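Local atomic coordinates of mosquitocidal toxin (Lysinibacillus sphaericus, PDB entry 2VSE), a protein that kills mosquito larvae, apparently by ADP-ribosylating target proteins, with ricin-B-like lectin domains that probably bind sugars on target cells. Residues N504-Y509 and N544-I549; T411-V416 and Y498-R503; K518-L523 and F537-G542. All blocks are in the same frame, centred on the assembly; numbering follows the deposited sequence.

Overall arrangement
From the N terminus, the chain first reaches 411-416, which follows the last strand of one ricin-B-like trefoil and leads into strand 419-425 of the next. Contact 2 forms when strand 498-503 returns to this linker, closing a loop of 81 residues. The chain then turns at once into contact 1, where 504-509 meets 544-549 and strands 509-513 and 547-551 come together, closing the six-stranded sheet. Contact 3, the 519-523/534-538 hairpin with its exit loop, falls entirely between the two segments of contact 1. Contact 2 therefore precedes the nested pair in series. Y509 packs on I501 and V416 of contact 2, while R546 and Q545 of contact 1 bond to the exit loop of contact 3.

Contact 1: N504-Y509 and N544-I549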
loop_
_atom_site.group_PDB
_atom_site.type_symbol
_atom_site.label_atom_id
_atom_site.label_comp_id
_atom_site.label_asym_id
_atom_site.label_seq_id
_atom_site.Cartn_x
_atom_site.Cartn_y
_atom_site.Cartn_z
ATOM N N ASN A 504 11.328 -3.332 -12.634
ATOM C CA ASN A 504 11.301 -2.522 -13.853
ATOM C C ASN A 504 10.588 -1.200 -13.624
ATOM O O ASN A 504 10.004 -0.989 -12.567
ATOM C CB ASN A 504 10.649 -3.287 -14.999
ATOM C CG ASN A 504 11.420 -4.521 -15.372
ATOM O OD1 ASN A 504 12.650 -4.487 -15.490
ATOM N ND2 ASN A 504 10.715 -5.632 -15.544
ATOM N N GLU A 505 10.635 -0.305 -14.607
ATOM C CA GLU A 505 9.978 0.989 -14.469
ATOM C C GLU A 505 8.453 0.896 -14.495
ATOM O O GLU A 505 7.767 1.735 -13.912
ATOM C CB GLU A 505 10.471 1.972 -15.523
ATOM C CG GLU A 505 11.550 2.903 -15.011
ATOM C CD GLU A 505 12.247 3.651 -16.126
ATOM O OE1 GLU A 505 11.708 4.679 -16.595
ATOM O OE2 GLU A 505 13.344 3.207 -16.522
ATOM N N ASP A 506 7.929 -0.125 -15.168
ATOM C CA ASP A 506 6.484 -0.310 -15.303
ATOM C C ASP A 506 5.907 -1.088 -14.105
ATOM O O ASP A 506 4.792 -1.621 -14.172
ATOM C CB ASP A 506 6.186 -1.055 -16.609
ATOM C CG ASP A 506 6.769 -2.461 -16.617
ATOM O OD1 ASP A 506 7.318 -2.879 -15.571
ATOM O OD2 ASP A 506 6.688 -3.148 -17.663
ATOM N N ASN A 507 6.684 -1.169 -13.022
ATOM C CA ASN A 507 6.297 -1.911 -11.810
ATOM C C ASN A 507 6.189 -3.434 -11.940
ATOM O O ASN A 507 5.737 -4.103 -11.006
ATOM C CB ASN A 507 5.014 -1.336 -11.176
ATOM C CG ASN A 507 5.253 0.002 -10.481
ATOM O OD1 ASN A 507 4.468 0.941 -10.639
ATOM N ND2 ASN A 507 6.348 0.097 -9.709
ATOM N N THR A 508 6.580 -3.987 -13.084
ATOM C CA THR A 508 6.748 -5.436 -13.197
ATOM C C THR A 508 8.181 -5.766 -12.783
ATOM O O THR A 508 8.975 -4.858 -12.542
ATOM C CB THR A 508 6.479 -5.943 -14.624
ATOM O OG1 THR A 508 7.535 -5.511 -15.496
ATOM C CG2 THR A 508 5.145 -5.421 -15.140
ATOM N N TYR A 509 8.504 -7.054 -12.718
ATOM C CA TYR A 509 9.800 -7.516 -12.240
ATOM C C TYR A 509 10.413 -8.509 -13.213
ATOM O O TYR A 509 9.693 -9.195 -13.935
ATOM C CB TYR A 509 9.645 -8.214 -10.888
ATOM C CG TYR A 509 9.189 -7.310 -9.772
ATOM C CD1 TYR A 509 10.121 -6.672 -8.961
ATOM C CD2 TYR A 509 7.820 -7.094 -9.517
ATOM C CE1 TYR A 509 9.730 -5.857 -7.937
ATOM C CE2 TYR A 509 7.417 -6.262 -8.479
ATOM C CZ TYR A 509 8.391 -5.644 -7.699
ATOM O OH TYR A 509 8.058 -4.809 -6.666
ATOM N N ASN A 544 6.635 -11.452 -21.897
ATOM C CA ASN A 544 6.510 -12.767 -21.264
ATOM C C ASN A 544 7.629 -13.085 -20.262
ATOM O O ASN A 544 7.725 -14.208 -19.771
ATOM C CB ASN A 544 6.399 -13.875 -22.323
ATOM C CG ASN A 544 7.637 -13.978 -23.200
ATOM O OD1 ASN A 544 8.102 -12.987 -23.759
ATOM N ND2 ASN A 544 8.167 -15.186 -23.334
ATOM N N GLN A 545 8.474 -12.102 -19.971
ATOM C CA GLN A 545 9.534 -12.261 -18.968
ATOM C C GLN A 545 9.369 -11.269 -17.813
ATOM O O GLN A 545 10.212 -11.195 -16.904
ATOM C CB GLN A 545 10.906 -12.095 -19.603
ATOM C CG GLN A 545 11.306 -13.228 -20.536
ATOM C CD GLN A 545 12.718 -13.069 -21.043
ATOM O OE1 GLN A 545 13.380 -12.067 -20.764
ATOM N NE2 GLN A 545 13.199 -14.066 -21.777
ATOM N N ARG A 546 8.271 -10.523 -17.860
ATOM C CA ARG A 546 7.979 -9.500 -16.878
ATOM C C ARG A 546 6.849 -9.974 -15.974
ATOM O O ARG A 546 5.850 -10.542 -16.436
ATOM C CB ARG A 546 7.642 -8.190 -17.581
ATOM C CG ARG A 546 8.783 -7.706 -18.462
ATOM C CD ARG A 546 8.393 -6.604 -19.415
ATOM N NE ARG A 546 8.683 -5.296 -18.845
ATOM C CZ ARG A 546 9.852 -4.658 -18.941
ATOM N NH1 ARG A 546 10.873 -5.191 -19.597
ATOM N NH2 ARG A 546 9.984 -3.465 -18.377
ATOM N N TRP A 547 7.022 -9.773 -14.677
ATOM C CA TRP A 547 6.114 -10.375 -13.712
ATOM C C TRP A 547 5.578 -9.382 -12.691
ATOM O O TRP A 547 6.312 -8.534 -12.179
ATOM C CB TRP A 547 6.805 -11.541 -13.011
ATOM C CG TRP A 547 7.254 -12.604 -13.963
ATOM C CD1 TRP A 547 8.475 -12.702 -14.573
ATOM C CD2 TRP A 547 6.475 -13.706 -14.443
ATOM N NE1 TRP A 547 8.510 -13.809 -15.392
ATOM C CE2 TRP A 547 7.298 -14.447 -15.326
ATOM C CE3 TRP A 547 5.170 -14.148 -14.204
ATOM C CZ2 TRP A 547 6.854 -15.605 -15.970
ATOM C CZ3 TRP A 547 4.727 -15.302 -14.843
ATOM C CH2 TRP A 547 5.567 -16.014 -15.720
ATOM N N ILE A 548 4.286 -9.505 -12.405
ATOM C CA ILE A 548 3.638 -8.749 -11.341
ATOM C C ILE A 548 3.737 -9.547 -10.041
ATOM O O ILE A 548 3.356 -10.721 -10.000
ATOM C CB ILE A 548 2.174 -8.464 -11.710
ATOM C CG1 ILE A 548 2.145 -7.557 -12.944
ATOM C CG2 ILE A 548 1.392 -7.859 -10.520
ATOM C CD1 ILE A 548 0.905 -7.692 -13.781
ATOM N N ILE A 549 4.274 -8.921 -8.995
ATOM C CA ILE A 549 4.381 -9.569 -7.697
ATOM C C ILE A 549 3.484 -8.867 -6.686
ATOM O O ILE A 549 3.775 -7.775 -6.243
ATOM C CB ILE A 549 5.825 -9.630 -7.199
ATOM C CG1 ILE A 549 6.663 -10.560 -8.088
ATOM C CG2 ILE A 549 5.878 -10.097 -5.751
ATOM C CD1 ILE A 549 8.180 -10.371 -7.911
HETATM O O HOH W 1 4.181 -6.352 -9.310
#
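The type I turn N504-N507 of a ricin-B-type beta-trefoil packs against R546, the middle residue of a Q545-R546-W547 QxW signature. D506 anchors the pairing. Its CG sits between the backbone N and the carbonyl carbon (chi1 64°), which turns OD1 back to T508 N to form an Asx turn. OD1 also accepts from T508 OG1 at 2.6 Å, and that hydroxyl receives N504 ND2. This chain of bonds holds the carboxylate while OD2, met on its syn side, takes R546 NE at 3.2 Å in a salt bridge; R546 NH2 adds a weak bond. The carboxylate stands nearly upright to the guanidinium, whereas the N504 amide stacks on a guanidinium face with planes 19° apart, ND2 lying over its centre. R546 NH1 reaches G541 O. Beside this polar group, Y509 and W547 form an antiparallel hydrogen-bonded pair: Y509 N to W547 O is 2.7 Å and W547 N to Y509 O is 2.8 Å. I549 CD1 makes a CH-pi contact over the Y509 ring, 4.0 Å from its centroid. Through this bridge 509-513 and 547-551, end strands of the six-stranded sheet, meet, consistent with closure of the trefoil barrel; W547 leans on strand 419-425.

Contact 2: T411-V416 and Y498-R503; sequences TNYQTV and YWLIER
In I501, which T415 points at, chi1 of -61° sets CG1 beside the backbone N and leaves CG2 on the far side from it, facing T415 CG2 at 3.4 Å. Two residues on, R503 starts with CG anti to its N (chi1 -175°) and bends at chi3, running past T415 in the opposite direction until NH1 lies 3.7 Å from T415 OG1. The T415 side chain itself rests away from a staggered rotamer, so its exact rotation is doubtful, and both of these distances share that doubt. Two looser apolar contacts flank it: the L500 CD2 methyl approaches Y413 CD1 at 4.2 Å, and V416 CG1 lies beside I501 CG2.

The segment 411-416 is the linker between two trefoils, kinked by an inverse gamma turn centred on Q414. The two backbones run about 85° apart and share no direct hydrogen bond; three waters bridge the segments. One donates to N412 O and I501 O; another accepts from I501 N and donates to Y413 O at 2.9 Å; a third accepts from R503 NH1 at 2.7 Å and donates to T415 O. Between these two segments the polar link therefore runs through water, with N199 OD1, in a loop after strand 190-196 of the ADP-ribosyltransferase-like part, as a shared outside partner of R503 NH1 and N412 ND2.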
loop_
_atom_site.group_PDB
_atom_site.type_symbol
_atom_site.label_atom_id
_atom_site.label_comp_id
_atom_site.label_asym_id
_atom_site.label_seq_id
_atom_site.Cartn_x
_atom_site.Cartn_y
_atom_site.Cartn_z
ATOM N N THR A 411 23.299 -0.256 -7.150
ATOM C CA THR A 411 22.787 -1.613 -7.194
ATOM C C THR A 411 21.898 -1.805 -5.993
ATOM O O THR A 411 22.167 -1.255 -4.922
ATOM C CB THR A 411 23.892 -2.686 -7.207
ATOM O OG1 THR A 411 24.783 -2.478 -6.099
ATOM C CG2 THR A 411 24.668 -2.647 -8.518
ATOM N N ASN A 412 20.833 -2.581 -6.189
ATOM C CA ASN A 412 19.805 -2.774 -5.185
ATOM C C ASN A 412 19.164 -4.147 -5.355
ATOM O O ASN A 412 18.709 -4.487 -6.442
ATOM C CB ASN A 412 18.773 -1.646 -5.289
ATOM C CG ASN A 412 17.487 -1.965 -4.583
ATOM O OD1 ASN A 412 17.478 -2.290 -3.396
ATOM N ND2 ASN A 412 16.378 -1.853 -5.303
ATOM N N TYR A 413 19.110 -4.920 -4.274
ATOM C CA TYR A 413 18.719 -6.323 -4.357
ATOM C C TYR A 413 17.461 -6.660 -3.567
ATOM O O TYR A 413 16.650 -7.482 -4.010
ATOM C CB TYR A 413 19.878 -7.226 -3.921
ATOM C CG TYR A 413 21.135 -6.947 -4.702
ATOM C CD1 TYR A 413 21.285 -7.431 -6.007
ATOM C CD2 TYR A 413 22.155 -6.163 -4.162
ATOM C CE1 TYR A 413 22.413 -7.161 -6.735
ATOM C CE2 TYR A 413 23.287 -5.884 -4.889
ATOM C CZ TYR A 413 23.415 -6.391 -6.171
ATOM O OH TYR A 413 24.547 -6.127 -6.898
ATOM N N GLN A 414 17.310 -6.050 -2.398
ATOM C CA GLN A 414 16.170 -6.353 -1.558
ATOM C C GLN A 414 14.986 -5.517 -1.997
ATOM O O GLN A 414 14.625 -4.495 -1.405
ATOM C CB GLN A 414 16.478 -6.189 -0.081
ATOM C CG GLN A 414 15.484 -6.928 0.742
ATOM C CD GLN A 414 15.726 -6.795 2.206
ATOM O OE1 GLN A 414 16.419 -5.875 2.665
ATOM N NE2 GLN A 414 15.153 -7.710 2.969
ATOM N N THR A 415 14.369 -6.014 -3.042
ATOM C CA THR A 415 13.443 -5.284 -3.853
ATOM C C THR A 415 11.991 -5.490 -3.359
ATOM O O THR A 415 11.136 -4.599 -3.481
ATOM C CB THR A 415 13.672 -5.766 -5.296
ATOM O OG1 THR A 415 13.617 -4.667 -6.216
ATOM C CG2 THR A 415 12.732 -6.850 -5.663
ATOM N N VAL A 416 11.727 -6.664 -2.782
ATOM C CA VAL A 416 10.437 -6.932 -2.156
ATOM C C VAL A 416 10.580 -7.426 -0.712
ATOM O O VAL A 416 11.524 -8.142 -0.364
ATOM C CB VAL A 416 9.509 -7.894 -3.016
ATOM C CG1 VAL A 416 9.467 -7.471 -4.488
ATOM C CG2 VAL A 416 9.935 -9.352 -2.919
ATOM N N TYR A 498 17.941 -19.844 -6.020
ATOM C CA TYR A 498 17.743 -18.468 -5.592
ATOM C C TYR A 498 17.574 -17.539 -6.786
ATOM O O TYR A 498 18.125 -17.780 -7.852
ATOM C CB TYR A 498 18.892 -17.998 -4.709
ATOM C CG TYR A 498 18.832 -18.558 -3.317
ATOM C CD1 TYR A 498 18.253 -17.829 -2.275
ATOM C CD2 TYR A 498 19.358 -19.817 -3.036
ATOM C CE1 TYR A 498 18.188 -18.347 -0.993
ATOM C CE2 TYR A 498 19.303 -20.341 -1.761
ATOM C CZ TYR A 498 18.709 -19.604 -0.745
ATOM O OH TYR A 498 18.663 -20.145 0.526
ATOM N N TRP A 499 16.818 -16.468 -6.590
ATOM C CA TRP A 499 16.403 -15.607 -7.689
ATOM C C TRP A 499 16.610 -14.139 -7.357
ATOM O O TRP A 499 16.273 -13.669 -6.259
ATOM C CB TRP A 499 14.935 -15.857 -8.066
ATOM C CG TRP A 499 14.684 -17.280 -8.484
ATOM C CD1 TRP A 499 14.388 -18.324 -7.672
ATOM C CD2 TRP A 499 14.747 -17.811 -9.813
ATOM N NE1 TRP A 499 14.263 -19.468 -8.399
ATOM C CE2 TRP A 499 14.467 -19.186 -9.719
ATOM C CE3 TRP A 499 15.005 -17.252 -11.075
ATOM C CZ2 TRP A 499 14.439 -20.026 -10.836
ATOM C CZ3 TRP A 499 14.986 -18.086 -12.186
ATOM C CH2 TRP A 499 14.699 -19.462 -12.058
ATOM N N LEU A 500 17.180 -13.436 -8.328
ATOM C CA LEU A 500 17.419 -12.020 -8.249
ATOM C C LEU A 500 16.177 -11.375 -8.810
ATOM O O LEU A 500 15.804 -11.636 -9.963
ATOM C CB LEU A 500 18.644 -11.645 -9.090
ATOM C CG LEU A 500 20.019 -12.140 -8.597
ATOM C CD1 LEU A 500 21.042 -12.118 -9.721
ATOM C CD2 LEU A 500 20.494 -11.339 -7.383
ATOM N N ILE A 501 15.525 -10.557 -7.981
ATOM C CA ILE A 501 14.268 -9.936 -8.343
ATOM C C ILE A 501 14.506 -8.447 -8.613
ATOM O O ILE A 501 14.773 -7.672 -7.707
ATOM C CB ILE A 501 13.188 -10.170 -7.267
ATOM C CG1 ILE A 501 12.920 -11.674 -7.090
ATOM C CG2 ILE A 501 11.909 -9.479 -7.653
ATOM C CD1 ILE A 501 11.933 -12.045 -5.963
ATOM N N GLU A 502 14.415 -8.063 -9.878
ATOM C CA GLU A 502 14.765 -6.721 -10.299
ATOM C C GLU A 502 13.485 -6.012 -10.702
ATOM O O GLU A 502 12.666 -6.569 -11.442
ATOM C CB GLU A 502 15.736 -6.778 -11.477
ATOM C CG GLU A 502 16.881 -7.774 -11.278
ATOM C CD GLU A 502 17.673 -8.064 -12.543
ATOM O OE1 GLU A 502 17.131 -7.967 -13.662
ATOM O OE2 GLU A 502 18.858 -8.421 -12.414
ATOM N N ARG A 503 13.318 -4.788 -10.200
ATOM C CA ARG A 503 12.123 -4.008 -10.442
ATOM C C ARG A 503 12.276 -3.184 -11.708
ATOM O O ARG A 503 13.235 -2.423 -11.832
ATOM C CB ARG A 503 11.837 -3.098 -9.241
ATOM C CG ARG A 503 10.528 -2.309 -9.325
ATOM C CD ARG A 503 10.188 -1.600 -8.015
ATOM N NE ARG A 503 11.218 -0.636 -7.619
ATOM C CZ ARG A 503 11.904 -0.673 -6.479
ATOM N NH1 ARG A 503 11.674 -1.616 -5.574
ATOM N NH2 ARG A 503 12.826 0.250 -6.242
HETATM O O HOH W 2 17.066 -5.956 -8.005
HETATM O O HOH W 3 17.340 -9.562 -5.887
HETATM O O HOH W 4 9.402 -3.081 -5.212
#

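Contact 3: K518-L523 and F537-G542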
loop_
_atom_site.group_PDB
_atom_site.type_symbol
_atom_site.label_atom_id
_atom_site.label_comp_id
_atom_site.label_asym_id
_atom_site.label_seq_id
_atom_site.Cartn_x
_atom_site.Cartn_y
_atom_site.Cartn_z
ATOM N N LYS A 518 22.087 -15.170 -17.171
ATOM C CA LYS A 518 21.473 -15.032 -18.472
ATOM C C LYS A 518 20.038 -15.566 -18.455
ATOM O O LYS A 518 19.227 -15.192 -19.313
ATOM C CB LYS A 518 22.306 -15.753 -19.521
ATOM C CG LYS A 518 23.545 -15.003 -19.952
ATOM C CD LYS A 518 24.141 -15.649 -21.185
ATOM C CE LYS A 518 25.364 -14.895 -21.688
ATOM N NZ LYS A 518 25.526 -15.048 -23.164
ATOM N N ILE A 519 19.726 -16.403 -17.459
ATOM C CA ILE A 519 18.449 -17.125 -17.379
ATOM C C ILE A 519 17.389 -16.432 -16.492
ATOM O O ILE A 519 17.636 -16.101 -15.331
ATOM C CB ILE A 519 18.691 -18.581 -16.893
ATOM C CG1 ILE A 519 19.599 -19.357 -17.875
ATOM C CG2 ILE A 519 17.383 -19.285 -16.531
ATOM C CD1 ILE A 519 19.108 -19.449 -19.307
ATOM N N VAL A 520 16.201 -16.223 -17.047
ATOM C CA VAL A 520 15.127 -15.582 -16.313
ATOM C C VAL A 520 13.845 -16.383 -16.475
ATOM O O VAL A 520 13.715 -17.172 -17.418
ATOM C CB VAL A 520 14.908 -14.088 -16.759
ATOM C CG1 VAL A 520 16.182 -13.265 -16.576
ATOM C CG2 VAL A 520 14.428 -14.000 -18.200
ATOM N N LEU A 521 12.911 -16.188 -15.538
ATOM C CA LEU A 521 11.561 -16.753 -15.610
ATOM C C LEU A 521 10.821 -16.245 -16.842
ATOM O O LEU A 521 10.702 -15.021 -17.051
ATOM C CB LEU A 521 10.777 -16.373 -14.364
ATOM C CG LEU A 521 10.496 -17.457 -13.335
ATOM C CD1 LEU A 521 11.766 -18.120 -12.871
ATOM C CD2 LEU A 521 9.755 -16.839 -12.171
ATOM N N ASP A 522 10.315 -17.188 -17.637
ATOM C CA ASP A 522 9.790 -16.923 -18.972
ATOM C C ASP A 522 8.548 -17.780 -19.157
ATOM O O ASP A 522 8.614 -19.010 -19.040
ATOM C CB ASP A 522 10.869 -17.289 -20.017
ATOM C CG ASP A 522 10.406 -17.117 -21.480
ATOM O OD1 ASP A 522 9.455 -17.804 -21.914
ATOM O OD2 ASP A 522 11.033 -16.325 -22.219
ATOM N N LEU A 523 7.414 -17.133 -19.421
ATOM C CA LEU A 523 6.180 -17.832 -19.752
ATOM C C LEU A 523 6.278 -18.308 -21.205
ATOM O O LEU A 523 6.316 -17.493 -22.142
ATOM C CB LEU A 523 4.964 -16.922 -19.541
ATOM C CG LEU A 523 3.548 -17.458 -19.828
ATOM C CD1 LEU A 523 3.159 -18.611 -18.913
ATOM C CD2 LEU A 523 2.497 -16.352 -19.740
ATOM N N PHE A 537 14.674 -19.121 -19.551
ATOM C CA PHE A 537 15.060 -18.724 -20.900
ATOM C C PHE A 537 15.999 -17.512 -20.861
ATOM O O PHE A 537 15.960 -16.718 -19.917
ATOM C CB PHE A 537 13.809 -18.398 -21.716
ATOM C CG PHE A 537 13.985 -18.528 -23.211
ATOM C CD1 PHE A 537 13.844 -19.768 -23.839
ATOM C CD2 PHE A 537 14.247 -17.404 -23.995
ATOM C CE1 PHE A 537 13.986 -19.899 -25.228
ATOM C CE2 PHE A 537 14.394 -17.520 -25.388
ATOM C CZ PHE A 537 14.259 -18.773 -26.002
ATOM N N GLU A 538 16.845 -17.383 -21.887
ATOM C CA GLU A 538 17.750 -16.236 -22.005
ATOM C C GLU A 538 16.997 -14.902 -21.943
ATOM O O GLU A 538 15.973 -14.721 -22.605
ATOM C CB GLU A 538 18.608 -16.309 -23.273
ATOM C CG GLU A 538 19.495 -15.068 -23.451
ATOM C CD GLU A 538 20.751 -15.320 -24.265
ATOM O OE1 GLU A 538 21.110 -16.502 -24.485
ATOM O OE2 GLU A 538 21.384 -14.325 -24.682
ATOM N N PHE A 539 17.528 -13.979 -21.141
ATOM C CA PHE A 539 16.888 -12.698 -20.870
ATOM C C PHE A 539 16.803 -11.831 -22.126
ATOM O O PHE A 539 17.815 -11.567 -22.777
ATOM C CB PHE A 539 17.647 -11.978 -19.750
ATOM C CG PHE A 539 17.225 -10.542 -19.527
ATOM C CD1 PHE A 539 15.942 -10.233 -19.077
ATOM C CD2 PHE A 539 18.142 -9.500 -19.725
ATOM C CE1 PHE A 539 15.552 -8.898 -18.852
ATOM C CE2 PHE A 539 17.776 -8.155 -19.505
ATOM C CZ PHE A 539 16.473 -7.849 -19.067
ATOM N N HIS A 540 15.582 -11.424 -22.467
ATOM C CA HIS A 540 15.346 -10.422 -23.512
ATOM C C HIS A 540 14.488 -9.244 -23.024
ATOM O O HIS A 540 14.457 -8.199 -23.664
ATOM C CB HIS A 540 14.796 -11.036 -24.826
ATOM C CG HIS A 540 13.548 -11.860 -24.665
ATOM N ND1 HIS A 540 12.355 -11.336 -24.210
ATOM C CD2 HIS A 540 13.298 -13.162 -24.951
ATOM C CE1 HIS A 540 11.435 -12.283 -24.192
ATOM N NE2 HIS A 540 11.979 -13.402 -24.640
ATOM N N GLY A 541 13.803 -9.408 -21.897
ATOM C CA GLY A 541 13.044 -8.316 -21.297
ATOM C C GLY A 541 11.667 -8.092 -21.896
ATOM O O GLY A 541 10.959 -7.144 -21.524
ATOM N N GLY A 542 11.285 -8.967 -22.821
ATOM C CA GLY A 542 9.966 -8.936 -23.439
ATOM C C GLY A 542 8.857 -9.168 -22.432
ATOM O O GLY A 542 9.106 -9.533 -21.286
HETATM O O HOH W 5 24.080 -14.241 -25.282
HETATM O O HOH W 6 10.562 -16.440 -25.204
#
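D522 lies alongside F537 in the beta hairpin of strands 519-523 and 534-538, part of the ricin-B-like trefoil. Its CB touches F537 CB at 3.6 Å. With CG anti to the backbone N (chi1 177°), the carboxylate runs the same way as the phenylalanine, and CG too packs on F537 CB. At the tip, OD2 approaches the ring carbons CG and CD2 obliquely, takes a hydrogen bond from a water at 3.0 Å and accepts Q545 NE2. The same water makes a weak contact with H540 NE2, in the plane of an imidazole whose ND1 accepts G542 N at 2.9 Å; the loop after the strand is thus folded back on the histidine.

Two residues earlier, V520 pairs with the same F537: V520 N to F537 O measures 2.9 Å and F537 N returns a bond to V520 O, an antiparallel hydrogen-bonded pair. Beyond the strand pairing, F539 N meets K518 O at 2.8 Å. This brings F539 CB to 3.7 Å from V520 CG1, while the aromatic ring makes a cation-pi contact with R512 of strand 509-513. K518 NZ and E538 OE2 are too far apart for a salt bridge, and one water joins them, accepting from NZ and donating to OE2 at 2.8 Å.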